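Local coordinates for SusD/RagB family nutrient-binding outer membrane lipoprotein (Bacteroides vulgatus, PDB 4F7A), which probably binds glycans, perhaps mucin O-glycans, at the outer membrane as a SusD-like lipoprotein with a TPR-like helical fold, at residues 415-418 against 419-422; 335-338 against 339-343; 35-39 against 40-44; 44-47 against 48-52. All coordinates share one frame; numbering follows the deposited sequence.

Contact 1 of 4, residues 415-418 against 419-422; sequences NQEE and QLEK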
loop_
_atom_site.group_PDB
_atom_site.type_symbol
_atom_site.label_atom_id
_atom_site.label_comp_id
_atom_site.label_asym_id
_atom_site.label_seq_id
_atom_site.Cartn_x
_atom_site.Cartn_y
_atom_site.Cartn_z
ATOM N N ASN A 415 25.923 2.321 8.727
ATOM C CA ASN A 415 26.138 1.315 7.697
ATOM C C ASN A 415 25.011 1.379 6.696
ATOM O O ASN A 415 24.075 2.127 6.891
ATOM C CB ASN A 415 26.275 -0.087 8.312
ATOM C CG ASN A 415 25.099 -0.460 9.212
ATOM O OD1 ASN A 415 23.945 -0.159 8.915
ATOM N ND2 ASN A 415 25.396 -1.148 10.310
ATOM N N GLN A 416 25.061 0.608 5.631
ATOM C CA GLN A 416 24.084 0.794 4.583
ATOM C C GLN A 416 22.746 0.128 4.900
ATOM O O GLN A 416 21.703 0.503 4.339
ATOM C CB GLN A 416 24.669 0.356 3.255
ATOM C CG GLN A 416 25.972 1.092 2.934
ATOM C CD GLN A 416 26.318 1.045 1.486
ATOM O OE1 GLN A 416 26.507 -0.032 0.928
ATOM N NE2 GLN A 416 26.415 2.202 0.867
ATOM N N GLU A 417 22.741 -0.838 5.811
ATOM C CA GLU A 417 21.486 -1.296 6.354
ATOM C C GLU A 417 20.711 -0.140 7.070
ATOM O O GLU A 417 19.499 -0.031 6.929
ATOM C CB GLU A 417 21.770 -2.471 7.277
ATOM C CG GLU A 417 20.618 -3.221 7.771
ATOM C CD GLU A 417 19.855 -3.990 6.702
ATOM O OE1 GLU A 417 20.433 -4.780 5.948
ATOM O OE2 GLU A 417 18.644 -3.834 6.668
ATOM N N GLU A 418 21.408 0.695 7.827
ATOM C CA GLU A 418 20.754 1.852 8.476
ATOM C C GLU A 418 20.318 2.854 7.406
ATOM O O GLU A 418 19.289 3.489 7.534
ATOM C CB GLU A 418 21.660 2.558 9.488
ATOM C CG GLU A 418 20.855 3.560 10.287
ATOM C CD GLU A 418 21.590 4.259 11.391
ATOM O OE1 GLU A 418 22.755 3.928 11.709
ATOM O OE2 GLU A 418 20.953 5.163 11.978
ATOM N N GLN A 419 21.096 2.987 6.337
ATOM C CA GLN A 419 20.664 3.853 5.242
ATOM C C GLN A 419 19.370 3.355 4.625
ATOM O O GLN A 419 18.460 4.146 4.345
ATOM C CB GLN A 419 21.726 3.964 4.152
ATOM C CG GLN A 419 23.004 4.648 4.555
ATOM C CD GLN A 419 24.013 4.526 3.416
ATOM O OE1 GLN A 419 24.336 3.429 2.962
ATOM N NE2 GLN A 419 24.432 5.614 2.919
ATOM N N LEU A 420 19.278 2.053 4.392
ATOM C CA LEU A 420 18.047 1.480 3.896
ATOM C C LEU A 420 16.909 1.738 4.902
ATOM O O LEU A 420 15.817 2.096 4.516
ATOM C CB LEU A 420 18.179 -0.007 3.628
ATOM C CG LEU A 420 16.940 -0.704 3.089
ATOM C CD1 LEU A 420 16.460 -0.082 1.771
ATOM C CD2 LEU A 420 17.210 -2.257 2.908
ATOM N N GLU A 421 17.187 1.576 6.184
ATOM C CA GLU A 421 16.179 1.840 7.206
ATOM C C GLU A 421 15.635 3.258 7.117
ATOM O O GLU A 421 14.426 3.453 7.191
ATOM C CB GLU A 421 16.720 1.564 8.602
ATOM C CG GLU A 421 15.687 1.807 9.692
ATOM C CD GLU A 421 16.213 1.508 11.120
ATOM O OE1 GLU A 421 17.430 1.196 11.287
ATOM O OE2 GLU A 421 15.399 1.624 12.069
ATOM N N LYS A 422 16.516 4.238 6.930
ATOM C CA LYS A 422 16.088 5.643 6.772
ATOM C C LYS A 422 15.196 5.795 5.545
ATOM O O LYS A 422 14.132 6.401 5.606
ATOM C CB LYS A 422 17.299 6.581 6.683
ATOM C CG LYS A 422 18.134 6.659 7.991
ATOM C CD LYS A 422 19.357 7.527 7.780
ATOM C CE LYS A 422 20.241 7.596 8.995
ATOM N NZ LYS A 422 19.714 8.469 10.096
HETATM O O HOH W 1 20.717 7.735 12.866
#
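Glu418 and Lys422, one helical turn apart, meet with their polar ends just beyond salt-bridge distance, OE2 of Glu418 lying 4.0 Å from NZ of Lys422. A water closes the gap, donating to Glu418 OE2 at 2.7 Å and accepting from Lys422 NZ. The lysine aliphatic chain first passes over the Glu418 carbonyl, its CG 3.4 Å from that O, and a bend at the last torsion (chi4 -75°) turns NZ to the carboxylate. Thr406 OG1 bonds to both charged ends, and the carbonyls of Thr407 and Asn409 also receive the ammonium group, so neither charge relies on the other alone. Among the amides, Gln416 and Gln419 run side by side in the same direction. Their bond, Gln416 NE2 to Gln419 OE1, is weak, and it is doubtful as well because Gln416 was modelled in two conformers. The backbone supplies the regular i to i+4 ladder, starting with Gln419 N to Asn415 O at 3.1 Å and closing with Lys422 N to Glu418 O at 2.9 Å. Leu420 faces helix 334-346, touching Glu343 and Leu346. At the start of the helix Asn415 OD1 accepts from Glu418 N at 2.9 Å, nearly along the C=O axis, which occupies an amide hydrogen that the helix itself cannot bond. This is the classic asparagine N-cap, here beginning helix 416-431.

Contact 2 of 4, residues 335-338 against 339-343; sequences AETW and FLRAE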
loop_
_atom_site.group_PDB
_atom_site.type_symbol
_atom_site.label_atom_id
_atom_site.label_comp_id
_atom_site.label_asym_id
_atom_site.label_seq_id
_atom_site.Cartn_x
_atom_site.Cartn_y
_atom_site.Cartn_z
ATOM N N ALA A 335 6.971 11.066 -4.050
ATOM C CA ALA A 335 7.878 10.874 -2.912
ATOM C C ALA A 335 8.307 9.403 -2.836
ATOM O O ALA A 335 9.503 9.102 -2.778
ATOM C CB ALA A 335 7.214 11.336 -1.569
ATOM N N GLU A 336 7.343 8.493 -2.861
ATOM C CA GLU A 336 7.650 7.049 -2.878
ATOM C C GLU A 336 8.606 6.715 -4.025
ATOM O O GLU A 336 9.546 5.948 -3.864
ATOM C CB GLU A 336 6.362 6.214 -3.006
ATOM C CG GLU A 336 6.674 4.728 -3.179
ATOM C CD GLU A 336 5.501 3.850 -3.542
ATOM O OE1 GLU A 336 4.344 4.330 -3.546
ATOM O OE2 GLU A 336 5.761 2.655 -3.815
ATOM N N THR A 337 8.356 7.281 -5.191
ATOM C CA THR A 337 9.181 6.990 -6.358
ATOM C C THR A 337 10.655 7.417 -6.118
ATOM O O THR A 337 11.591 6.688 -6.455
ATOM C CB THR A 337 8.566 7.595 -7.642
ATOM O OG1 THR A 337 7.222 7.087 -7.797
ATOM C CG2 THR A 337 9.397 7.221 -8.882
ATOM N N TRP A 338 10.856 8.569 -5.500
ATOM C CA TRP A 338 12.209 9.002 -5.123
ATOM C C TRP A 338 12.872 8.038 -4.112
ATOM O O TRP A 338 14.074 7.770 -4.203
ATOM C CB TRP A 338 12.201 10.424 -4.575
ATOM C CG TRP A 338 12.103 11.492 -5.643
ATOM C CD1 TRP A 338 11.057 12.309 -5.870
ATOM C CD2 TRP A 338 13.085 11.813 -6.637
ATOM N NE1 TRP A 338 11.311 13.125 -6.939
ATOM C CE2 TRP A 338 12.556 12.844 -7.425
ATOM C CE3 TRP A 338 14.355 11.322 -6.942
ATOM C CZ2 TRP A 338 13.262 13.412 -8.493
ATOM C CZ3 TRP A 338 15.066 11.899 -7.977
ATOM C CH2 TRP A 338 14.524 12.931 -8.736
ATOM N N PHE A 339 12.107 7.540 -3.151
ATOM C CA PHE A 339 12.657 6.594 -2.167
ATOM C C PHE A 339 12.977 5.237 -2.820
ATOM O O PHE A 339 13.899 4.547 -2.408
ATOM C CB PHE A 339 11.711 6.423 -0.978
ATOM C CG PHE A 339 11.595 7.645 -0.108
ATOM C CD1 PHE A 339 12.713 8.178 0.504
ATOM C CD2 PHE A 339 10.380 8.273 0.081
ATOM C CE1 PHE A 339 12.617 9.314 1.304
ATOM C CE2 PHE A 339 10.264 9.393 0.900
ATOM C CZ PHE A 339 11.384 9.921 1.502
ATOM N N LEU A 340 12.200 4.850 -3.832
ATOM C CA LEU A 340 12.504 3.648 -4.607
ATOM C C LEU A 340 13.815 3.839 -5.363
ATOM O O LEU A 340 14.653 2.939 -5.418
ATOM C CB LEU A 340 11.354 3.307 -5.580
ATOM C CG LEU A 340 10.081 2.762 -4.940
ATOM C CD1 LEU A 340 8.845 2.826 -5.893
ATOM C CD2 LEU A 340 10.340 1.324 -4.429
ATOM N N ARG A 341 13.998 5.010 -5.962
ATOM C CA ARG A 341 15.254 5.335 -6.619
ATOM C C ARG A 341 16.416 5.371 -5.625
ATOM O O ARG A 341 17.521 4.922 -5.943
ATOM C CB ARG A 341 15.150 6.667 -7.345
ATOM C CG ARG A 341 14.247 6.601 -8.552
ATOM C CD ARG A 341 13.777 7.963 -9.015
ATOM N NE ARG A 341 14.785 8.740 -9.715
ATOM C CZ ARG A 341 14.512 9.772 -10.517
ATOM N NH1 ARG A 341 13.270 10.190 -10.701
ATOM N NH2 ARG A 341 15.501 10.393 -11.157
ATOM N N ALA A 342 16.162 5.866 -4.411
ATOM C CA ALA A 342 17.202 5.869 -3.380
ATOM C C ALA A 342 17.649 4.434 -3.061
ATOM O O ALA A 342 18.844 4.139 -2.919
ATOM C CB ALA A 342 16.704 6.576 -2.105
ATOM N N GLU A 343 16.689 3.531 -2.931
ATOM C CA GLU A 343 17.035 2.169 -2.632
ATOM C C GLU A 343 17.763 1.516 -3.807
ATOM O O GLU A 343 18.701 0.731 -3.609
ATOM C CB GLU A 343 15.781 1.354 -2.280
ATOM C CG GLU A 343 16.129 -0.138 -2.004
ATOM C CD GLU A 343 14.956 -0.967 -1.496
ATOM O OE1 GLU A 343 13.833 -0.432 -1.377
ATOM O OE2 GLU A 343 15.179 -2.186 -1.237
#
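Arg341 lays its guanidinium flat on the indole of Trp338, three residues back along the helix, with the two planes 19° apart. Trp338 CZ3 sits under the middle of the guanidinium, 3.4 Å from Arg341 CZ. Relative to the indole the cation is off-centre, CZ standing 3.9 Å from the centroid of the six-membered ring: a displaced cation-pi stack. Both side chains run the same way, and a bend in the arginine chain (chi3 75°) brings its flat end down over the ring. Salt bridges from NH1 to Glu235 and from NH2 to Glu354 probably fix how the guanidinium is turned over the ring, while Trp338 NE1 donates to the Glu235 carbonyl, so cation and ring share a neighbour. Apolar contact is lighter, with Phe339 CE2 4.4 Å from Ala335 CB. Carbons also meet polar atoms in van der Waals contact: Phe339 CD2 approaches Ala335 O, and Leu340 CD1 rests 3.7 Å from Glu336 OE2, an oxygen paired with Arg206. Backbone i to i+4 bonds link the two segments, from Phe339 N to Ala335 O through Ala342 N to Trp338 O at 2.8 Å. Helix 334-346 packs against three others: Phe339 and Ala342 touch both 356-371 and 416-431, Trp338 meets 356-371, and Leu340 packs against 193-210 as well as Lys427 of 416-431.

Contact 3 of 4, residues 35-39 against 40-44; sequences NYDWG and EGTTW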
loop_
_atom_site.group_PDB
_atom_site.type_symbol
_atom_site.label_atom_id
_atom_site.label_comp_id
_atom_site.label_asym_id
_atom_site.label_seq_id
_atom_site.Cartn_x
_atom_site.Cartn_y
_atom_site.Cartn_z
ATOM N N ASN A 35 -13.945 1.308 -2.969
ATOM C CA ASN A 35 -15.193 1.919 -2.498
ATOM C C ASN A 35 -16.243 1.904 -3.589
ATOM O O ASN A 35 -16.957 2.889 -3.831
ATOM C CB ASN A 35 -14.952 3.309 -1.933
ATOM C CG ASN A 35 -15.934 3.663 -0.823
ATOM O OD1 ASN A 35 -16.454 2.772 -0.125
ATOM N ND2 ASN A 35 -16.177 4.962 -0.630
ATOM N N TYR A 36 -16.337 0.746 -4.227
ATOM C CA TYR A 36 -17.276 0.499 -5.291
ATOM C C TYR A 36 -18.578 -0.032 -4.720
ATOM O O TYR A 36 -18.585 -1.019 -3.973
ATOM C CB TYR A 36 -16.684 -0.523 -6.277
ATOM C CG TYR A 36 -17.697 -1.052 -7.275
ATOM C CD1 TYR A 36 -18.192 -0.236 -8.284
ATOM C CD2 TYR A 36 -18.184 -2.341 -7.178
ATOM C CE1 TYR A 36 -19.151 -0.704 -9.190
ATOM C CE2 TYR A 36 -19.134 -2.818 -8.074
ATOM C CZ TYR A 36 -19.602 -1.997 -9.075
ATOM O OH TYR A 36 -20.535 -2.471 -9.942
ATOM N N ASP A 37 -19.684 0.620 -5.078
ATOM C CA ASP A 37 -21.009 0.255 -4.586
ATOM C C ASP A 37 -21.673 -0.718 -5.569
ATOM O O ASP A 37 -22.125 -0.297 -6.640
ATOM C CB ASP A 37 -21.874 1.512 -4.446
ATOM C CG ASP A 37 -23.200 1.262 -3.717
ATOM O OD1 ASP A 37 -23.637 0.098 -3.548
ATOM O OD2 ASP A 37 -23.810 2.264 -3.289
ATOM N N TRP A 38 -21.738 -1.988 -5.183
ATOM C CA TRP A 38 -22.346 -3.028 -6.011
ATOM C C TRP A 38 -23.848 -3.117 -5.792
ATOM O O TRP A 38 -24.503 -3.929 -6.429
ATOM C CB TRP A 38 -21.691 -4.393 -5.791
ATOM C CG TRP A 38 -21.919 -5.006 -4.434
ATOM C CD1 TRP A 38 -22.996 -5.744 -4.045
ATOM C CD2 TRP A 38 -21.041 -4.956 -3.303
ATOM N NE1 TRP A 38 -22.851 -6.141 -2.740
ATOM C CE2 TRP A 38 -21.665 -5.664 -2.258
ATOM C CE3 TRP A 38 -19.808 -4.353 -3.058
ATOM C CZ2 TRP A 38 -21.086 -5.798 -0.995
ATOM C CZ3 TRP A 38 -19.237 -4.495 -1.811
ATOM C CH2 TRP A 38 -19.877 -5.204 -0.796
ATOM N N GLY A 39 -24.390 -2.270 -4.919
ATOM C CA GLY A 39 -25.814 -2.283 -4.579
ATOM C C GLY A 39 -26.090 -2.285 -3.082
ATOM O O GLY A 39 -27.240 -2.175 -2.674
ATOM N N GLU A 40 -25.051 -2.418 -2.256
ATOM C CA GLU A 40 -25.231 -2.530 -0.802
ATOM C C GLU A 40 -24.504 -1.439 -0.004
ATOM O O GLU A 40 -24.330 -1.558 1.201
ATOM C CB GLU A 40 -24.780 -3.912 -0.316
ATOM C CG GLU A 40 -25.667 -5.065 -0.794
ATOM C CD GLU A 40 -25.197 -6.408 -0.247
ATOM O OE1 GLU A 40 -25.241 -6.617 0.981
ATOM O OE2 GLU A 40 -24.759 -7.252 -1.044
ATOM N N GLY A 41 -24.103 -0.372 -0.671
ATOM C CA GLY A 41 -23.560 0.776 0.019
ATOM C C GLY A 41 -22.041 0.853 -0.067
ATOM O O GLY A 41 -21.373 0.058 -0.745
ATOM N N THR A 42 -21.509 1.840 0.627
ATOM C CA THR A 42 -20.096 2.156 0.587
ATOM C C THR A 42 -19.558 2.193 2.012
ATOM O O THR A 42 -20.319 2.003 2.970
ATOM C CB THR A 42 -19.861 3.530 -0.125
ATOM O OG1 THR A 42 -20.712 4.525 0.445
ATOM C CG2 THR A 42 -20.145 3.427 -1.635
ATOM N N THR A 43 -18.249 2.422 2.127
ATOM C CA THR A 43 -17.511 2.513 3.389
ATOM C C THR A 43 -17.336 1.187 4.139
ATOM O O THR A 43 -16.194 0.798 4.457
ATOM C CB THR A 43 -18.127 3.546 4.357
ATOM O OG1 THR A 43 -18.375 4.774 3.661
ATOM C CG2 THR A 43 -17.184 3.810 5.534
ATOM N N TRP A 44 -18.447 0.519 4.465
ATOM C CA TRP A 44 -18.388 -0.696 5.277
ATOM C C TRP A 44 -17.589 -1.851 4.609
ATOM O O TRP A 44 -16.862 -2.559 5.311
ATOM C CB TRP A 44 -19.771 -1.124 5.820
ATOM C CG TRP A 44 -20.728 -1.646 4.776
ATOM C CD1 TRP A 44 -21.704 -0.946 4.120
ATOM C CD2 TRP A 44 -20.766 -2.981 4.259
ATOM N NE1 TRP A 44 -22.348 -1.772 3.223
ATOM C CE2 TRP A 44 -21.793 -3.024 3.289
ATOM C CE3 TRP A 44 -20.027 -4.145 4.521
ATOM C CZ2 TRP A 44 -22.098 -4.185 2.570
ATOM C CZ3 TRP A 44 -20.337 -5.303 3.810
ATOM C CH2 TRP A 44 -21.365 -5.310 2.843
HETATM O O HOH W 2 -17.593 6.141 1.538
HETATM O O HOH W 3 -18.561 -0.368 -1.319
HETATM O O HOH W 4 -22.018 -2.229 -2.159
#
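An Asx turn at Asp37 folds the loop between helices 15-30 and 44-51 back on itself, and the same OD1 reaches across to Gly41. Asp37 OD1 takes Gly39 N at 2.8 Å, which defines the turn, and Gly41 N at 3.0 Å; the two donors come from opposite faces of the carboxylate plane, gripping the oxygen between them. Both glycines have positive phi angles (130° and 103°), at which a CB would jam against the preceding carbonyl O. At the mouth of the loop, Asn35 OD1 accepts from Thr43 N in the carbonyl plane, on a lone pair, in a nearly straight bond of 2.9 Å. Its ND2 donates to the Gln249 carbonyl and to a water that also meets Thr43 OG1. Trp38 covers the turn. With CG set between the backbone N and the carbonyl carbon (chi1 68°), its indole swings toward Glu40 and Trp44, and NE1 donates to Glu40 OE2 at 2.8 Å, the oxygen in the ring plane but the NH well above the carboxylate plane. Tyr92 stacks on this indole, and Trp44 meets it obliquely, CH2 3.9 Å from Trp38 CZ2. Were Trp38 an alanine, Glu40 OE2 would probably lose its NH donor, and Tyr92 and Trp44 their shared aromatic neighbour. Inside the loop one water, lying over the centre of the Trp38 ring, accepts from Trp38 N and Glu40 N and donates to Gly41 O, its oxygen 2.8 Å from that carbonyl O.

Contact 4 of 4, residues 44-47 against 48-52; sequences WPWQ and TFQNL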
loop_
_atom_site.group_PDB
_atom_site.type_symbol
_atom_site.label_atom_id
_atom_site.label_comp_id
_atom_site.label_asym_id
_atom_site.label_seq_id
_atom_site.Cartn_x
_atom_site.Cartn_y
_atom_site.Cartn_z
ATOM N N TRP A 44 -18.447 0.519 4.465
ATOM C CA TRP A 44 -18.388 -0.696 5.277
ATOM C C TRP A 44 -17.589 -1.851 4.609
ATOM O O TRP A 44 -16.862 -2.559 5.311
ATOM C CB TRP A 44 -19.771 -1.124 5.820
ATOM C CG TRP A 44 -20.728 -1.646 4.776
ATOM C CD1 TRP A 44 -21.704 -0.946 4.120
ATOM C CD2 TRP A 44 -20.766 -2.981 4.259
ATOM N NE1 TRP A 44 -22.348 -1.772 3.223
ATOM C CE2 TRP A 44 -21.793 -3.024 3.289
ATOM C CE3 TRP A 44 -20.027 -4.145 4.521
ATOM C CZ2 TRP A 44 -22.098 -4.185 2.570
ATOM C CZ3 TRP A 44 -20.337 -5.303 3.810
ATOM C CH2 TRP A 44 -21.365 -5.310 2.843
ATOM N N PRO A 45 -17.645 -2.000 3.268
ATOM C CA PRO A 45 -16.746 -3.030 2.686
ATOM C C PRO A 45 -15.272 -2.691 2.794
ATOM O O PRO A 45 -14.464 -3.545 3.181
ATOM C CB PRO A 45 -17.190 -3.100 1.219
ATOM C CG PRO A 45 -18.618 -2.659 1.279
ATOM C CD PRO A 45 -18.572 -1.508 2.245
ATOM N N TRP A 46 -14.921 -1.437 2.523
ATOM C CA TRP A 46 -13.535 -1.002 2.617
ATOM C C TRP A 46 -12.986 -1.199 4.028
ATOM O O TRP A 46 -11.799 -1.497 4.196
ATOM C CB TRP A 46 -13.385 0.456 2.175
ATOM C CG TRP A 46 -11.979 0.923 2.242
ATOM C CD1 TRP A 46 -11.008 0.725 1.300
ATOM C CD2 TRP A 46 -11.349 1.605 3.332
ATOM N NE1 TRP A 46 -9.834 1.268 1.717
ATOM C CE2 TRP A 46 -10.003 1.820 2.961
ATOM C CE3 TRP A 46 -11.801 2.109 4.555
ATOM C CZ2 TRP A 46 -9.087 2.475 3.795
ATOM C CZ3 TRP A 46 -10.882 2.792 5.383
ATOM C CH2 TRP A 46 -9.541 2.941 5.002
ATOM N N GLN A 47 -13.841 -1.056 5.042
ATOM C CA GLN A 47 -13.376 -1.150 6.413
ATOM C C GLN A 47 -12.709 -2.499 6.681
ATOM O O GLN A 47 -11.672 -2.545 7.336
ATOM C CB GLN A 47 -14.491 -0.881 7.421
ATOM C CG GLN A 47 -13.999 -0.934 8.896
ATOM C CD GLN A 47 -15.144 -0.814 9.906
ATOM O OE1 GLN A 47 -16.233 -1.328 9.670
ATOM N NE2 GLN A 47 -14.886 -0.167 11.041
ATOM N N THR A 48 -13.282 -3.587 6.159
ATOM C CA THR A 48 -12.645 -4.930 6.278
ATOM C C THR A 48 -11.671 -5.276 5.159
ATOM O O THR A 48 -10.753 -6.070 5.358
ATOM C CB THR A 48 -13.706 -6.065 6.420
ATOM O OG1 THR A 48 -14.438 -6.201 5.195
ATOM C CG2 THR A 48 -14.689 -5.767 7.579
ATOM N N PHE A 49 -11.864 -4.700 3.975
ATOM C CA PHE A 49 -10.908 -4.821 2.851
ATOM C C PHE A 49 -9.503 -4.456 3.322
ATOM O O PHE A 49 -8.556 -5.243 3.209
ATOM C CB PHE A 49 -11.354 -3.880 1.702
ATOM C CG PHE A 49 -10.648 -4.105 0.364
ATOM C CD1 PHE A 49 -9.358 -3.672 0.145
ATOM C CD2 PHE A 49 -11.322 -4.683 -0.698
ATOM C CE1 PHE A 49 -8.744 -3.867 -1.100
ATOM C CE2 PHE A 49 -10.728 -4.859 -1.928
ATOM C CZ PHE A 49 -9.436 -4.469 -2.127
ATOM N N GLN A 50 -9.400 -3.285 3.934
ATOM C CA GLN A 50 -8.116 -2.731 4.287
ATOM C C GLN A 50 -7.978 -2.141 5.690
ATOM O O GLN A 50 -6.910 -2.271 6.301
ATOM C CB GLN A 50 -7.796 -1.689 3.209
ATOM C CG GLN A 50 -6.800 -0.681 3.521
ATOM C CD GLN A 50 -6.199 -0.024 2.275
ATOM O OE1 GLN A 50 -6.656 -0.203 1.121
ATOM N NE2 GLN A 50 -5.189 0.756 2.520
ATOM N N ASN A 51 -8.989 -1.434 6.195
ATOM C CA ASN A 51 -8.763 -0.630 7.397
ATOM C C ASN A 51 -8.498 -1.460 8.642
ATOM O O ASN A 51 -7.625 -1.110 9.454
ATOM C CB ASN A 51 -9.904 0.354 7.663
ATOM C CG ASN A 51 -9.505 1.452 8.624
ATOM O OD1 ASN A 51 -10.166 1.650 9.640
ATOM N ND2 ASN A 51 -8.398 2.187 8.309
ATOM N N LEU A 52 -9.217 -2.570 8.785
ATOM C CA LEU A 52 -9.003 -3.454 9.932
ATOM C C LEU A 52 -7.908 -4.517 9.726
ATOM O O LEU A 52 -7.683 -5.365 10.601
ATOM C CB LEU A 52 -10.299 -4.112 10.350
ATOM C CG LEU A 52 -11.350 -3.218 10.990
ATOM C CD1 LEU A 52 -12.685 -3.954 11.016
ATOM C CD2 LEU A 52 -10.950 -2.767 12.413
HETATM O O HOH W 5 -17.093 -5.951 5.033
HETATM O O HOH W 6 -12.072 0.550 11.406
#
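The short helix 44-51 carries a wider pi-type turn at its C-terminal end, and Trp46 covers it, touching Gln50 and Asn51 together. A first torsion of -179° takes CG to the far side from the backbone N, and the indole slants outward and forward toward Gln50 and Asn51. Its six-membered ring meets Asn51 obliquely, CZ3 3.5 Å from Asn51 CB and CH2 3.6 Å from Asn51 ND2, while Trp46 CZ2 lies 3.9 Å from Gln50 CG. The ring also meets Tyr33 and packs on Pro251, Leu252 and Val255 of helix 251-257. Replacing it with an alanine would probably open a gap between this turn and helix 251-257 and leave Asn51 CB and Gln50 CG without their aromatic neighbour. The two amides have polar partners of their own: both ND2 of Asn51 and NE2 of Gln50 bond to Asp55, and Gln50 OE1 accepts from Arg127. Gln47 crosses Leu52 at a slant, CG 3.9 Å from Leu52 CD1, and a water links its NE2 to Asn51 OD1. In the backbone, Phe49 N to Pro45 O at 3.0 Å and Gln50 N to Trp46 O are ordinary helical bonds. The ladder then shifts: Asn51 N reaches back to Trp46 O weakly, and Leu52 N bonds Gln47 O at 2.9 Å. That step to i to i+5 pairing is the signature of a pi-turn at a helix end.

How the contacts relate
From the N terminus, contact 3 comes first, closing the loop that leads out of helix 15-30, and contact 4 continues from it into helix 44-51. The two also touch, Trp38 CH2 lying 3.5 Å from Pro45 CG, so the loop packs directly on the helix that follows it. Far later come contact 2, within helix 334-346, and contact 1, at the start of helix 416-431. These lie together on the opposite side of the chain's centre, joined where Leu420 CD1 meets Glu343 CD at 3.7 Å. Contacts 3 and 4 join end to end at Trp44, the others follow in series, and none nests or crosses; the centres of contacts 1 and 3 are about 42 Å apart.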